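Local coordinates for protocadherin gamma-B3 (PDB 5K8R), which probably mediates calcium-dependent cell adhesion as an antiparallel homodimer, and may help establish and maintain specific neuronal connections in the brain, at residues Ile326-Glu331 against Ala379-Gln384; Leu319-Gln324 against Lys406-His411; Val221-Pro226 against Ser308-Asn313; Lys256-Leu261 against Glu280-Tyr285. All blocks are in the same frame, centred on the assembly; numbering follows the deposited sequence.

Contact 1 (Ile326-Glu331 against Ala379-Gln384). With NA (sodium ion), chain M.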
loop_
_atom_site.group_PDB
_atom_site.type_symbol
_atom_site.label_atom_id
_atom_site.label_comp_id
_atom_site.label_asym_id
_atom_site.label_seq_id
_atom_site.Cartn_x
_atom_site.Cartn_y
_atom_site.Cartn_z
ATOM N N ILE A 326 38.229 -72.503 -30.517
ATOM C CA ILE A 326 38.034 -73.717 -29.730
ATOM C C ILE A 326 38.816 -74.840 -30.395
ATOM O O ILE A 326 38.704 -75.045 -31.608
ATOM C CB ILE A 326 36.548 -74.112 -29.614
ATOM C CG1 ILE A 326 35.695 -72.936 -29.137
ATOM C CG2 ILE A 326 36.387 -75.290 -28.666
ATOM C CD1 ILE A 326 34.214 -73.208 -29.222
ATOM N N GLN A 327 39.605 -75.566 -29.609
ATOM C CA GLN A 327 40.276 -76.753 -30.115
ATOM C C GLN A 327 39.296 -77.919 -30.161
ATOM O O GLN A 327 38.506 -78.119 -29.233
ATOM C CB GLN A 327 41.485 -77.101 -29.247
ATOM C CG GLN A 327 42.605 -76.071 -29.320
ATOM C CD GLN A 327 43.823 -76.472 -28.513
ATOM O OE1 GLN A 327 43.801 -77.462 -27.783
ATOM N NE2 GLN A 327 44.899 -75.702 -28.642
ATOM N N GLU A 328 39.348 -78.686 -31.254
ATOM C CA GLU A 328 38.343 -79.723 -31.475
ATOM C C GLU A 328 38.442 -80.847 -30.452
ATOM O O GLU A 328 37.436 -81.502 -30.157
ATOM C CB GLU A 328 38.464 -80.283 -32.892
ATOM C CG GLU A 328 39.778 -80.988 -33.187
ATOM C CD GLU A 328 39.816 -81.580 -34.582
ATOM O OE1 GLU A 328 38.779 -81.538 -35.276
ATOM O OE2 GLU A 328 40.885 -82.087 -34.986
ATOM N N ASP A 329 39.631 -81.087 -29.899
ATOM C CA ASP A 329 39.830 -82.142 -28.916
ATOM C C ASP A 329 39.682 -81.645 -27.483
ATOM O O ASP A 329 40.157 -82.309 -26.554
ATOM C CB ASP A 329 41.203 -82.791 -29.110
ATOM C CG ASP A 329 42.346 -81.835 -28.834
ATOM O OD1 ASP A 329 42.149 -80.610 -28.975
ATOM O OD2 ASP A 329 43.445 -82.310 -28.478
ATOM N N ALA A 330 39.037 -80.497 -27.284
ATOM C CA ALA A 330 38.858 -79.959 -25.944
ATOM C C ALA A 330 37.957 -80.866 -25.117
ATOM O O ALA A 330 36.937 -81.364 -25.600
ATOM C CB ALA A 330 38.269 -78.550 -26.010
ATOM N N GLU A 331 38.341 -81.077 -23.861
ATOM C CA GLU A 331 37.578 -81.940 -22.974
ATOM C C GLU A 331 36.213 -81.331 -22.669
ATOM O O GLU A 331 36.006 -80.118 -22.763
ATOM C CB GLU A 331 38.344 -82.181 -21.673
ATOM C CG GLU A 331 39.669 -82.903 -21.853
ATOM C CD GLU A 331 40.402 -83.109 -20.542
ATOM O OE1 GLU A 331 40.055 -82.430 -19.552
ATOM O OE2 GLU A 331 41.324 -83.952 -20.500
ATOM N N ALA A 379 30.478 -83.298 -28.720
ATOM C CA ALA A 379 31.636 -83.603 -29.546
ATOM C C ALA A 379 31.984 -82.420 -30.444
ATOM O O ALA A 379 31.156 -81.549 -30.726
ATOM C CB ALA A 379 31.378 -84.850 -30.392
ATOM N N LEU A 380 33.237 -82.398 -30.898
ATOM C CA LEU A 380 33.736 -81.338 -31.760
ATOM C C LEU A 380 34.652 -81.926 -32.822
ATOM O O LEU A 380 35.454 -82.818 -32.537
ATOM C CB LEU A 380 34.495 -80.272 -30.961
ATOM C CG LEU A 380 33.679 -79.398 -30.009
ATOM C CD1 LEU A 380 34.597 -78.471 -29.232
ATOM C CD2 LEU A 380 32.637 -78.604 -30.777
ATOM N N ASP A 381 34.527 -81.413 -34.044
ATOM C CA ASP A 381 35.397 -81.818 -35.146
ATOM C C ASP A 381 35.342 -80.731 -36.205
ATOM O O ASP A 381 34.262 -80.434 -36.727
ATOM C CB ASP A 381 34.965 -83.168 -35.726
ATOM C CG ASP A 381 36.009 -83.770 -36.653
ATOM O OD1 ASP A 381 36.911 -83.036 -37.108
ATOM O OD2 ASP A 381 35.925 -84.984 -36.931
ATOM N N ARG A 382 36.495 -80.156 -36.528
ATOM C CA ARG A 382 36.577 -79.101 -37.529
ATOM C C ARG A 382 36.237 -79.594 -38.935
ATOM O O ARG A 382 35.751 -78.823 -39.764
ATOM C CB ARG A 382 37.969 -78.464 -37.521
ATOM C CG ARG A 382 38.190 -77.442 -38.624
ATOM C CD ARG A 382 39.594 -76.862 -38.567
ATOM N NE ARG A 382 39.882 -76.012 -39.718
ATOM C CZ ARG A 382 39.339 -74.816 -39.919
ATOM N NH1 ARG A 382 39.659 -74.112 -40.996
ATOM N NH2 ARG A 382 38.475 -74.322 -39.042
ATOM N N GLU A 383 36.491 -80.871 -39.205
ATOM C CA GLU A 383 36.205 -81.426 -40.523
ATOM C C GLU A 383 34.707 -81.508 -40.790
ATOM O O GLU A 383 34.280 -81.461 -41.949
ATOM C CB GLU A 383 36.843 -82.810 -40.657
ATOM C CG GLU A 383 36.978 -83.299 -42.089
ATOM C CD GLU A 383 38.105 -82.609 -42.834
ATOM O OE1 GLU A 383 39.107 -82.237 -42.187
ATOM O OE2 GLU A 383 37.987 -82.435 -44.066
ATOM N N GLN A 384 33.897 -81.620 -39.738
ATOM C CA GLN A 384 32.448 -81.728 -39.869
ATOM C C GLN A 384 31.740 -80.390 -39.683
ATOM O O GLN A 384 30.982 -79.965 -40.559
ATOM C CB GLN A 384 31.915 -82.758 -38.866
ATOM C CG GLN A 384 32.450 -84.162 -39.106
ATOM C CD GLN A 384 32.052 -85.140 -38.022
ATOM O OE1 GLN A 384 32.414 -84.975 -36.857
ATOM N NE2 GLN A 384 31.303 -86.169 -38.400
HETATM NA NA NA M . 37.517 -83.612 -31.416
#
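Glu328 is brought to the backbone of Arg382 by a first torsion that sets CG between its own backbone N and carbonyl carbon (chi1 63°), with an extended chain beyond. This is the C-terminal tip of the fourth cadherin repeat. By sequence, Glu328, Asp381 and Glu383 match the calcium ligands Glu223, Asp278 and Glu280 of the third repeat, but the construct stops at residue 414, without the next repeat. The single ion here is sodium, held by backbone alone within the contact: Glu328 O and Leu380 O each lie 2.5 Å from it. Arg382 N donates to Glu328 OE1 at 2.9 Å, nearly straight at 164°. Asp381 OD1 stands 3.0 Å from that same OE1, the two side chains running side by side in the same direction, their carboxylate planes 71° apart; such crowding of like charges would be expected to raise the proton affinity of one of them. Arg382 directs its guanidinium away, to Ile412 O. On the inner side, Ile326 CG2 meets Leu380 CD1 at 3.7 Å, the chains crossing at about a right angle. An Asx turn follows, Glu383 N donating to Asp381 OD1 at 3.0 Å from above the carboxylate plane.

Contact 2 (Leu319-Gln324 against Lys406-His411)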
loop_
_atom_site.group_PDB
_atom_site.type_symbol
_atom_site.label_atom_id
_atom_site.label_comp_id
_atom_site.label_asym_id
_atom_site.label_seq_id
_atom_site.Cartn_x
_atom_site.Cartn_y
_atom_site.Cartn_z
ATOM N N LEU A 319 30.408 -60.354 -23.985
ATOM C CA LEU A 319 30.986 -61.657 -24.271
ATOM C C LEU A 319 32.506 -61.584 -24.306
ATOM O O LEU A 319 33.089 -60.554 -24.658
ATOM C CB LEU A 319 30.463 -62.209 -25.603
ATOM C CG LEU A 319 28.949 -62.408 -25.683
ATOM C CD1 LEU A 319 28.545 -62.945 -27.047
ATOM C CD2 LEU A 319 28.474 -63.336 -24.575
ATOM N N ALA A 320 33.139 -62.693 -23.933
ATOM C CA ALA A 320 34.582 -62.846 -24.038
ATOM C C ALA A 320 34.891 -64.265 -24.491
ATOM O O ALA A 320 34.066 -65.171 -24.358
ATOM C CB ALA A 320 35.287 -62.538 -22.709
ATOM N N SER A 321 36.090 -64.453 -25.036
ATOM C CA SER A 321 36.512 -65.762 -25.524
ATOM C C SER A 321 38.006 -65.715 -25.813
ATOM O O SER A 321 38.631 -64.652 -25.790
ATOM C CB SER A 321 35.731 -66.179 -26.774
ATOM O OG SER A 321 35.870 -65.222 -27.808
ATOM N N GLU A 322 38.570 -66.892 -26.088
ATOM C CA GLU A 322 39.979 -67.012 -26.468
ATOM C C GLU A 322 40.112 -66.791 -27.975
ATOM O O GLU A 322 40.326 -67.716 -28.761
ATOM C CB GLU A 322 40.535 -68.368 -26.054
ATOM C CG GLU A 322 40.468 -68.655 -24.568
ATOM C CD GLU A 322 41.274 -69.879 -24.179
ATOM O OE1 GLU A 322 41.925 -70.470 -25.068
ATOM O OE2 GLU A 322 41.257 -70.250 -22.987
ATOM N N SER A 323 39.974 -65.523 -28.366
ATOM C CA SER A 323 40.012 -65.116 -29.771
ATOM C C SER A 323 38.959 -65.850 -30.597
ATOM O O SER A 323 39.146 -66.081 -31.794
ATOM C CB SER A 323 41.406 -65.322 -30.374
ATOM O OG SER A 323 42.401 -64.671 -29.601
ATOM N N GLN A 324 37.849 -66.222 -29.953
ATOM C CA GLN A 324 36.755 -66.949 -30.599
ATOM C C GLN A 324 37.239 -68.271 -31.192
ATOM O O GLN A 324 36.806 -68.686 -32.269
ATOM C CB GLN A 324 36.074 -66.089 -31.667
ATOM C CG GLN A 324 35.568 -64.750 -31.156
ATOM C CD GLN A 324 34.908 -63.924 -32.243
ATOM O OE1 GLN A 324 34.807 -64.356 -33.390
ATOM N NE2 GLN A 324 34.455 -62.728 -31.885
ATOM N N LYS A 406 22.746 -61.542 -28.589
ATOM C CA LYS A 406 24.095 -61.298 -29.081
ATOM C C LYS A 406 24.679 -62.615 -29.567
ATOM O O LYS A 406 24.684 -63.604 -28.828
ATOM C CB LYS A 406 24.983 -60.677 -27.997
ATOM C CG LYS A 406 26.367 -60.283 -28.479
ATOM C CD LYS A 406 27.055 -59.355 -27.492
ATOM C CE LYS A 406 26.386 -57.991 -27.461
ATOM N NZ LYS A 406 26.499 -57.288 -28.770
ATOM N N THR A 407 25.163 -62.623 -30.806
ATOM C CA THR A 407 25.659 -63.828 -31.456
ATOM C C THR A 407 27.165 -63.723 -31.657
ATOM O O THR A 407 27.656 -62.726 -32.198
ATOM C CB THR A 407 24.963 -64.048 -32.802
ATOM O OG1 THR A 407 23.556 -64.222 -32.590
ATOM C CG2 THR A 407 25.522 -65.279 -33.499
ATOM N N ILE A 408 27.888 -64.752 -31.225
ATOM C CA ILE A 408 29.335 -64.830 -31.383
ATOM C C ILE A 408 29.663 -66.066 -32.209
ATOM O O ILE A 408 29.012 -67.109 -32.073
ATOM C CB ILE A 408 30.056 -64.864 -30.017
ATOM C CG1 ILE A 408 31.576 -64.860 -30.202
ATOM C CG2 ILE A 408 29.609 -66.066 -29.191
ATOM C CD1 ILE A 408 32.349 -64.873 -28.902
ATOM N N THR A 409 30.658 -65.940 -33.082
ATOM C CA THR A 409 31.114 -67.041 -33.920
ATOM C C THR A 409 32.336 -67.681 -33.273
ATOM O O THR A 409 33.353 -67.013 -33.063
ATOM C CB THR A 409 31.445 -66.559 -35.333
ATOM O OG1 THR A 409 30.255 -66.068 -35.962
ATOM C CG2 THR A 409 32.018 -67.697 -36.162
ATOM N N LEU A 410 32.230 -68.968 -32.960
ATOM C CA LEU A 410 33.304 -69.731 -32.338
ATOM C C LEU A 410 33.881 -70.689 -33.370
ATOM O O LEU A 410 33.165 -71.552 -33.891
ATOM C CB LEU A 410 32.790 -70.493 -31.118
ATOM C CG LEU A 410 32.123 -69.631 -30.047
ATOM C CD1 LEU A 410 31.332 -70.498 -29.084
ATOM C CD2 LEU A 410 33.162 -68.806 -29.302
ATOM N N HIS A 411 35.169 -70.537 -33.661
ATOM C CA HIS A 411 35.835 -71.346 -34.671
ATOM C C HIS A 411 36.446 -72.589 -34.039
ATOM O O HIS A 411 36.966 -72.543 -32.921
ATOM C CB HIS A 411 36.916 -70.531 -35.381
ATOM C CG HIS A 411 36.424 -69.230 -35.933
ATOM N ND1 HIS A 411 35.810 -69.125 -37.162
ATOM C CD2 HIS A 411 36.452 -67.977 -35.419
ATOM C CE1 HIS A 411 35.482 -67.865 -37.383
ATOM N NE2 HIS A 411 35.860 -67.147 -36.341
#
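Lys406 begins the contact by sliding its aliphatic part past Leu319 in the opposite direction, CG 3.7 Å from Leu319 CD1. Two residues on, Ile408 points inward; its CB is 3.8 Å from the same Leu319 CD1. With CG1 anti to the backbone N (chi1 -177°) and the chain extended beyond it, Ile408 CD1 lies 3.7 Å from Ser321 OG and 3.9 Å from Gln324 CG. Thr409 contributes its carbonyl, 3.2 Å from Gln324 CB, while its hydroxyl bonds to Asn389. Leu410 CD2 approaches Ser321 CB. His411 N donates to Gln324 O at 2.8 Å and 174°, and the same oxygen lies at the edge of the imidazole, 3.2 Å from CD2. Strands 316-321 and 403-413 belong to opposite sheets of the cadherin beta-sandwich, their segment axes 9.2 Å apart and 7° from parallel. After strand 316-321 the chain crosses to the other sheet as strand 325-327, beside 403-413; strand 335-342 flanks Leu319, strand 387-396 pairs with Lys406-Leu410, and Glu322 OE2 accepts from backbone N of Lys82 of the second subunit.

Contact 3 (Val221-Pro226 against Ser308-Asn313). With CA (calcium ion), chain F; CA (calcium ion), chain G; CA (calcium ion), chain E.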
loop_
_atom_site.group_PDB
_atom_site.type_symbol
_atom_site.label_atom_id
_atom_site.label_comp_id
_atom_site.label_asym_id
_atom_site.label_seq_id
_atom_site.Cartn_x
_atom_site.Cartn_y
_atom_site.Cartn_z
ATOM N N VAL A 221 5.420 -39.995 -9.135
ATOM C CA VAL A 221 5.173 -40.019 -10.569
ATOM C C VAL A 221 6.171 -40.964 -11.221
ATOM O O VAL A 221 7.310 -41.105 -10.767
ATOM C CB VAL A 221 5.265 -38.611 -11.199
ATOM C CG1 VAL A 221 4.137 -37.727 -10.689
ATOM C CG2 VAL A 221 6.616 -37.982 -10.902
ATOM N N ALA A 222 5.733 -41.623 -12.291
ATOM C CA ALA A 222 6.605 -42.541 -13.003
ATOM C C ALA A 222 7.622 -41.772 -13.842
ATOM O O ALA A 222 7.425 -40.606 -14.197
ATOM C CB ALA A 222 5.789 -43.483 -13.888
ATOM N N GLU A 223 8.731 -42.447 -14.158
ATOM C CA GLU A 223 9.808 -41.785 -14.886
ATOM C C GLU A 223 9.438 -41.520 -16.340
ATOM O O GLU A 223 9.974 -40.590 -16.953
ATOM C CB GLU A 223 11.087 -42.618 -14.808
ATOM C CG GLU A 223 10.928 -44.055 -15.263
ATOM C CD GLU A 223 12.254 -44.784 -15.341
ATOM O OE1 GLU A 223 13.293 -44.112 -15.506
ATOM O OE2 GLU A 223 12.259 -46.027 -15.229
ATOM N N ASN A 224 8.527 -42.309 -16.909
ATOM C CA ASN A 224 8.126 -42.107 -18.295
ATOM C C ASN A 224 7.028 -41.054 -18.397
ATOM O O ASN A 224 6.212 -41.086 -19.323
ATOM C CB ASN A 224 7.663 -43.426 -18.922
ATOM C CG ASN A 224 6.421 -43.985 -18.259
ATOM O OD1 ASN A 224 6.195 -43.781 -17.067
ATOM N ND2 ASN A 224 5.607 -44.697 -19.030
ATOM N N LEU A 225 7.003 -40.121 -17.454
ATOM C CA LEU A 225 6.011 -39.054 -17.468
ATOM C C LEU A 225 6.325 -38.072 -18.588
ATOM O O LEU A 225 7.443 -37.541 -18.638
ATOM C CB LEU A 225 5.987 -38.335 -16.121
ATOM C CG LEU A 225 4.923 -37.251 -15.937
ATOM C CD1 LEU A 225 3.527 -37.846 -16.022
ATOM C CD2 LEU A 225 5.119 -36.523 -14.615
ATOM N N PRO A 226 5.395 -37.809 -19.502
ATOM C CA PRO A 226 5.679 -36.870 -20.592
ATOM C C PRO A 226 5.903 -35.459 -20.075
ATOM O O PRO A 226 5.377 -35.060 -19.033
ATOM C CB PRO A 226 4.419 -36.946 -21.467
ATOM C CG PRO A 226 3.763 -38.237 -21.093
ATOM C CD PRO A 226 4.071 -38.436 -19.642
ATOM N N SER A 308 9.156 -43.331 -9.599
ATOM C CA SER A 308 9.072 -44.782 -9.551
ATOM C C SER A 308 9.723 -45.392 -10.786
ATOM O O SER A 308 9.742 -44.793 -11.865
ATOM C CB SER A 308 7.616 -45.240 -9.443
ATOM O OG SER A 308 6.824 -44.669 -10.469
ATOM N N ASP A 309 10.254 -46.600 -10.617
ATOM C CA ASP A 309 11.030 -47.246 -11.666
ATOM C C ASP A 309 10.123 -47.839 -12.738
ATOM O O ASP A 309 9.080 -48.429 -12.440
ATOM C CB ASP A 309 11.915 -48.340 -11.068
ATOM C CG ASP A 309 12.779 -49.026 -12.108
ATOM O OD1 ASP A 309 13.217 -48.352 -13.064
ATOM O OD2 ASP A 309 13.022 -50.243 -11.966
ATOM N N GLU A 310 10.532 -47.675 -13.994
ATOM C CA GLU A 310 9.871 -48.281 -15.138
ATOM C C GLU A 310 10.878 -49.125 -15.908
ATOM O O GLU A 310 12.079 -48.841 -15.910
ATOM C CB GLU A 310 9.262 -47.219 -16.065
ATOM C CG GLU A 310 7.972 -46.606 -15.545
ATOM C CD GLU A 310 6.774 -47.514 -15.752
ATOM O OE1 GLU A 310 6.579 -47.991 -16.890
ATOM O OE2 GLU A 310 6.034 -47.754 -14.777
ATOM N N ASN A 311 10.379 -50.172 -16.563
ATOM C CA ASN A 311 11.236 -51.102 -17.298
ATOM C C ASN A 311 11.492 -50.558 -18.705
ATOM O O ASN A 311 10.964 -51.040 -19.709
ATOM C CB ASN A 311 10.609 -52.489 -17.332
ATOM C CG ASN A 311 11.565 -53.550 -17.841
ATOM O OD1 ASN A 311 12.782 -53.389 -17.768
ATOM N ND2 ASN A 311 11.016 -54.642 -18.357
ATOM N N ASP A 312 12.336 -49.526 -18.760
ATOM C CA ASP A 312 12.677 -48.863 -20.013
ATOM C C ASP A 312 14.140 -49.060 -20.399
ATOM O O ASP A 312 14.684 -48.272 -21.179
ATOM C CB ASP A 312 12.347 -47.371 -19.931
ATOM C CG ASP A 312 13.206 -46.634 -18.920
ATOM O OD1 ASP A 312 13.643 -47.260 -17.931
ATOM O OD2 ASP A 312 13.440 -45.424 -19.116
ATOM N N ASN A 313 14.788 -50.097 -19.870
ATOM C CA ASN A 313 16.169 -50.422 -20.210
ATOM C C ASN A 313 16.265 -51.914 -20.481
ATOM O O ASN A 313 15.954 -52.726 -19.605
ATOM C CB ASN A 313 17.132 -50.013 -19.091
ATOM C CG ASN A 313 17.370 -48.516 -19.043
ATOM O OD1 ASN A 313 18.306 -48.007 -19.659
ATOM N ND2 ASN A 313 16.521 -47.803 -18.310
HETATM CA CA CA F . 14.109 -47.643 -15.271
HETATM CA CA CA G . 14.889 -44.700 -17.290
HETATM CA CA CA E . 15.194 -53.841 -17.580
HETATM O O HOH W 1 14.599 -42.484 -18.463
#
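Glu223 and the run Ser308-Asp312 meet in a calcium-bridged contact at the junction of the third and fourth cadherin repeats, where strands 216-222 and 298-308 end side by side. One parallel bridge, Ala222 with Ser308, sets the register: Ser308 N donates to Val221 O at 3.1 Å, and the return bond from Glu223 N to Ser308 O is weak. Glu223 splits its carboxylate, OE1 binding the calcium ion of chain G and OE2 that of chain F, each at 2.5 Å. OE2 also accepts from Glu310 N at 2.7 Å on its anti side, a bond that should help fix the carboxylate's rotation. Asp312 bridges the same pair, with OD2 2.4 Å from ion G and OD1 2.7 Å from ion F; Glu310 O and Asp309 OD1 add to F, Asp309 also pairing with Ser346. Asp278, Glu280, Asp345 and a water on ion G complete this pair of sites. The Asn224 amide stacks on the Glu310 carboxylate, their planes 4° apart. Asn311 OD1, at 2.5 Å, and Asn313 O bind the third ion, that of chain E, with fourth-repeat ligands such as Asp343 and Asp396. Asp309-Asn313 thus form the DxNDN linker that characterises cadherin inter-repeat calcium sites.

Contact 4 (Lys256-Leu261 against Glu280-Tyr285). With CA (calcium ion), chain F; CA (calcium ion), chain G.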
loop_
_atom_site.group_PDB
_atom_site.type_symbol
_atom_site.label_atom_id
_atom_site.label_comp_id
_atom_site.label_asym_id
_atom_site.label_seq_id
_atom_site.Cartn_x
_atom_site.Cartn_y
_atom_site.Cartn_z
ATOM N N LYS A 256 20.482 -26.176 -11.541
ATOM C CA LYS A 256 20.251 -26.201 -12.981
ATOM C C LYS A 256 19.702 -27.544 -13.446
ATOM O O LYS A 256 18.975 -27.597 -14.445
ATOM C CB LYS A 256 21.538 -25.863 -13.730
ATOM C CG LYS A 256 21.884 -24.384 -13.716
ATOM C CD LYS A 256 22.973 -24.062 -14.722
ATOM C CE LYS A 256 23.189 -22.563 -14.834
ATOM N NZ LYS A 256 24.210 -22.222 -15.862
ATOM N N GLU A 257 20.032 -28.634 -12.746
ATOM C CA GLU A 257 19.472 -29.932 -13.113
ATOM C C GLU A 257 17.971 -29.985 -12.866
ATOM O O GLU A 257 17.261 -30.753 -13.524
ATOM C CB GLU A 257 20.167 -31.055 -12.343
ATOM C CG GLU A 257 20.110 -30.917 -10.831
ATOM C CD GLU A 257 20.549 -32.180 -10.116
ATOM O OE1 GLU A 257 19.845 -33.205 -10.235
ATOM O OE2 GLU A 257 21.607 -32.158 -9.452
ATOM N N VAL A 258 17.470 -29.182 -11.929
ATOM C CA VAL A 258 16.047 -29.157 -11.613
ATOM C C VAL A 258 15.391 -27.969 -12.302
ATOM O O VAL A 258 14.202 -28.013 -12.638
ATOM C CB VAL A 258 15.826 -29.107 -10.093
ATOM C CG1 VAL A 258 14.370 -29.372 -9.764
ATOM C CG2 VAL A 258 16.740 -30.107 -9.396
ATOM N N ARG A 259 16.163 -26.898 -12.509
ATOM C CA ARG A 259 15.660 -25.756 -13.261
ATOM C C ARG A 259 15.257 -26.155 -14.676
ATOM O O ARG A 259 14.273 -25.633 -15.216
ATOM C CB ARG A 259 16.717 -24.648 -13.294
ATOM C CG ARG A 259 16.367 -23.498 -14.222
ATOM C CD ARG A 259 17.370 -22.361 -14.143
ATOM N NE ARG A 259 17.123 -21.484 -13.002
ATOM C CZ ARG A 259 17.750 -21.582 -11.836
ATOM N NH1 ARG A 259 18.666 -22.523 -11.652
ATOM N NH2 ARG A 259 17.465 -20.739 -10.854
ATOM N N GLN A 260 15.988 -27.085 -15.282
ATOM C CA GLN A 260 15.679 -27.577 -16.617
ATOM C C GLN A 260 14.683 -28.729 -16.608
ATOM O O GLN A 260 14.426 -29.317 -17.664
ATOM C CB GLN A 260 16.964 -28.015 -17.325
ATOM C CG GLN A 260 17.955 -26.893 -17.572
ATOM C CD GLN A 260 17.467 -25.902 -18.609
ATOM O OE1 GLN A 260 17.204 -24.741 -18.296
ATOM N NE2 GLN A 260 17.351 -26.353 -19.853
ATOM N N LEU A 261 14.125 -29.070 -15.450
ATOM C CA LEU A 261 13.218 -30.206 -15.327
ATOM C C LEU A 261 11.823 -29.829 -14.860
ATOM O O LEU A 261 10.842 -30.381 -15.364
ATOM C CB LEU A 261 13.809 -31.250 -14.366
ATOM C CG LEU A 261 14.452 -32.480 -15.010
ATOM C CD1 LEU A 261 13.403 -33.307 -15.735
ATOM C CD2 LEU A 261 15.572 -32.081 -15.958
ATOM N N GLU A 280 16.827 -43.795 -13.342
ATOM C CA GLU A 280 18.217 -44.228 -13.263
ATOM C C GLU A 280 19.158 -43.097 -12.874
ATOM O O GLU A 280 20.259 -43.367 -12.383
ATOM C CB GLU A 280 18.660 -44.837 -14.595
ATOM C CG GLU A 280 18.290 -46.304 -14.768
ATOM C CD GLU A 280 16.793 -46.535 -14.793
ATOM O OE1 GLU A 280 16.080 -45.755 -15.458
ATOM O OE2 GLU A 280 16.330 -47.494 -14.141
ATOM N N GLU A 281 18.754 -41.845 -13.079
ATOM C CA GLU A 281 19.596 -40.709 -12.725
ATOM C C GLU A 281 19.280 -40.179 -11.329
ATOM O O GLU A 281 20.191 -39.958 -10.526
ATOM C CB GLU A 281 19.443 -39.595 -13.765
ATOM C CG GLU A 281 20.373 -38.411 -13.548
ATOM C CD GLU A 281 21.839 -38.779 -13.703
ATOM O OE1 GLU A 281 22.144 -39.706 -14.482
ATOM O OE2 GLU A 281 22.686 -38.141 -13.042
ATOM N N ARG A 282 17.999 -39.976 -11.026
ATOM C CA ARG A 282 17.595 -39.460 -9.725
ATOM C C ARG A 282 16.164 -39.900 -9.455
ATOM O O ARG A 282 15.304 -39.776 -10.332
ATOM C CB ARG A 282 17.717 -37.932 -9.677
ATOM C CG ARG A 282 17.518 -37.323 -8.300
ATOM C CD ARG A 282 17.917 -35.856 -8.295
ATOM N NE ARG A 282 17.524 -35.178 -7.063
ATOM C CZ ARG A 282 17.711 -33.882 -6.833
ATOM N NH1 ARG A 282 18.289 -33.119 -7.751
ATOM N NH2 ARG A 282 17.319 -33.349 -5.683
ATOM N N ASP A 283 15.916 -40.413 -8.251
ATOM C CA ASP A 283 14.629 -41.001 -7.905
ATOM C C ASP A 283 13.762 -40.101 -7.033
ATOM O O ASP A 283 12.622 -40.470 -6.733
ATOM C CB ASP A 283 14.835 -42.349 -7.205
ATOM C CG ASP A 283 15.781 -42.258 -6.018
ATOM O OD1 ASP A 283 16.088 -41.133 -5.573
ATOM O OD2 ASP A 283 16.213 -43.322 -5.524
ATOM N N SER A 284 14.265 -38.941 -6.618
ATOM C CA SER A 284 13.497 -38.063 -5.746
ATOM C C SER A 284 14.020 -36.641 -5.876
ATOM O O SER A 284 15.207 -36.422 -6.136
ATOM C CB SER A 284 13.568 -38.524 -4.285
ATOM O OG SER A 284 12.838 -37.653 -3.439
ATOM N N TYR A 285 13.118 -35.678 -5.688
ATOM C CA TYR A 285 13.453 -34.259 -5.742
ATOM C C TYR A 285 12.792 -33.554 -4.568
ATOM O O TYR A 285 11.567 -33.592 -4.430
ATOM C CB TYR A 285 12.993 -33.628 -7.062
ATOM C CG TYR A 285 13.706 -34.141 -8.292
ATOM C CD1 TYR A 285 14.823 -33.486 -8.795
ATOM C CD2 TYR A 285 13.257 -35.273 -8.959
ATOM C CE1 TYR A 285 15.475 -33.946 -9.924
ATOM C CE2 TYR A 285 13.904 -35.742 -10.088
ATOM C CZ TYR A 285 15.012 -35.075 -10.565
ATOM O OH TYR A 285 15.657 -35.538 -11.688
HETATM CA CA CA F . 14.109 -47.643 -15.271
HETATM CA CA CA G . 14.889 -44.700 -17.290
HETATM O O HOH W 1 14.599 -42.484 -18.463
#
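Glu257 and Arg282 meet in a salt bridge whose two chains cross at about a right angle. Glu257 has CG between its backbone N and carbonyl carbon (chi1 57°) and is extended beyond it, which carries OE1 to 2.9 Å from Arg282 NH1. The oxygen lies at the guanidinium edge, but carboxylate and guanidinium planes stand 79° apart, and the hydrogen bond itself is weak. Arg282 reaches toward Glu257 with an extended chain. Its NE donates to Ser284 O at 2.8 Å, nearly along the C=O axis, so that the guanidinium is tied at two of its nitrogens. The contact joins the two sheets' connections in the beta-sandwich of the third cadherin repeat: helix 256-259 links strand 248-252 to strand 262-264, while Glu280-Tyr285 runs from the DxE calcium motif into strand 284-292. Tyr285 CD1 sits 3.4 Å above the plane of the Arg282 guanidinium, over its centre, and Arg282 CG lies over the tyrosine ring toward its rim. Val258 CG2 reaches the edge of that ring, 3.9 Å from CD1; Phe262 meets it edge-to-face. Glu280 chelates calcium ion F with OE1 and OE2, and its OE1 also binds ion G at 2.4 Å.

In the fold
Along the chain contact 4 is nested inside the loop closed by contact 3, both in the third cadherin repeat, and contact 1 is nested inside contact 2 in the fourth. Contacts 3 and 4, centres 13 Å apart, share two calcium ions, with Glu223 OE1 3.2 Å from Glu280 OE1. Contacts 1 and 2, centres 15 Å apart, meet through the pairing of strands 325-327 and 403-413, where Ile326 N and His411 O probably form a hydrogen bond at 2.7 Å. Between the repeats no contact touches: contacts 3 and 1 lie 48 Å apart, centre to centre. The calcium linker at contact 3 thus leads into a repeat whose far end carries contact 1, consistent with an elongated rod of sandwiches joined through metal.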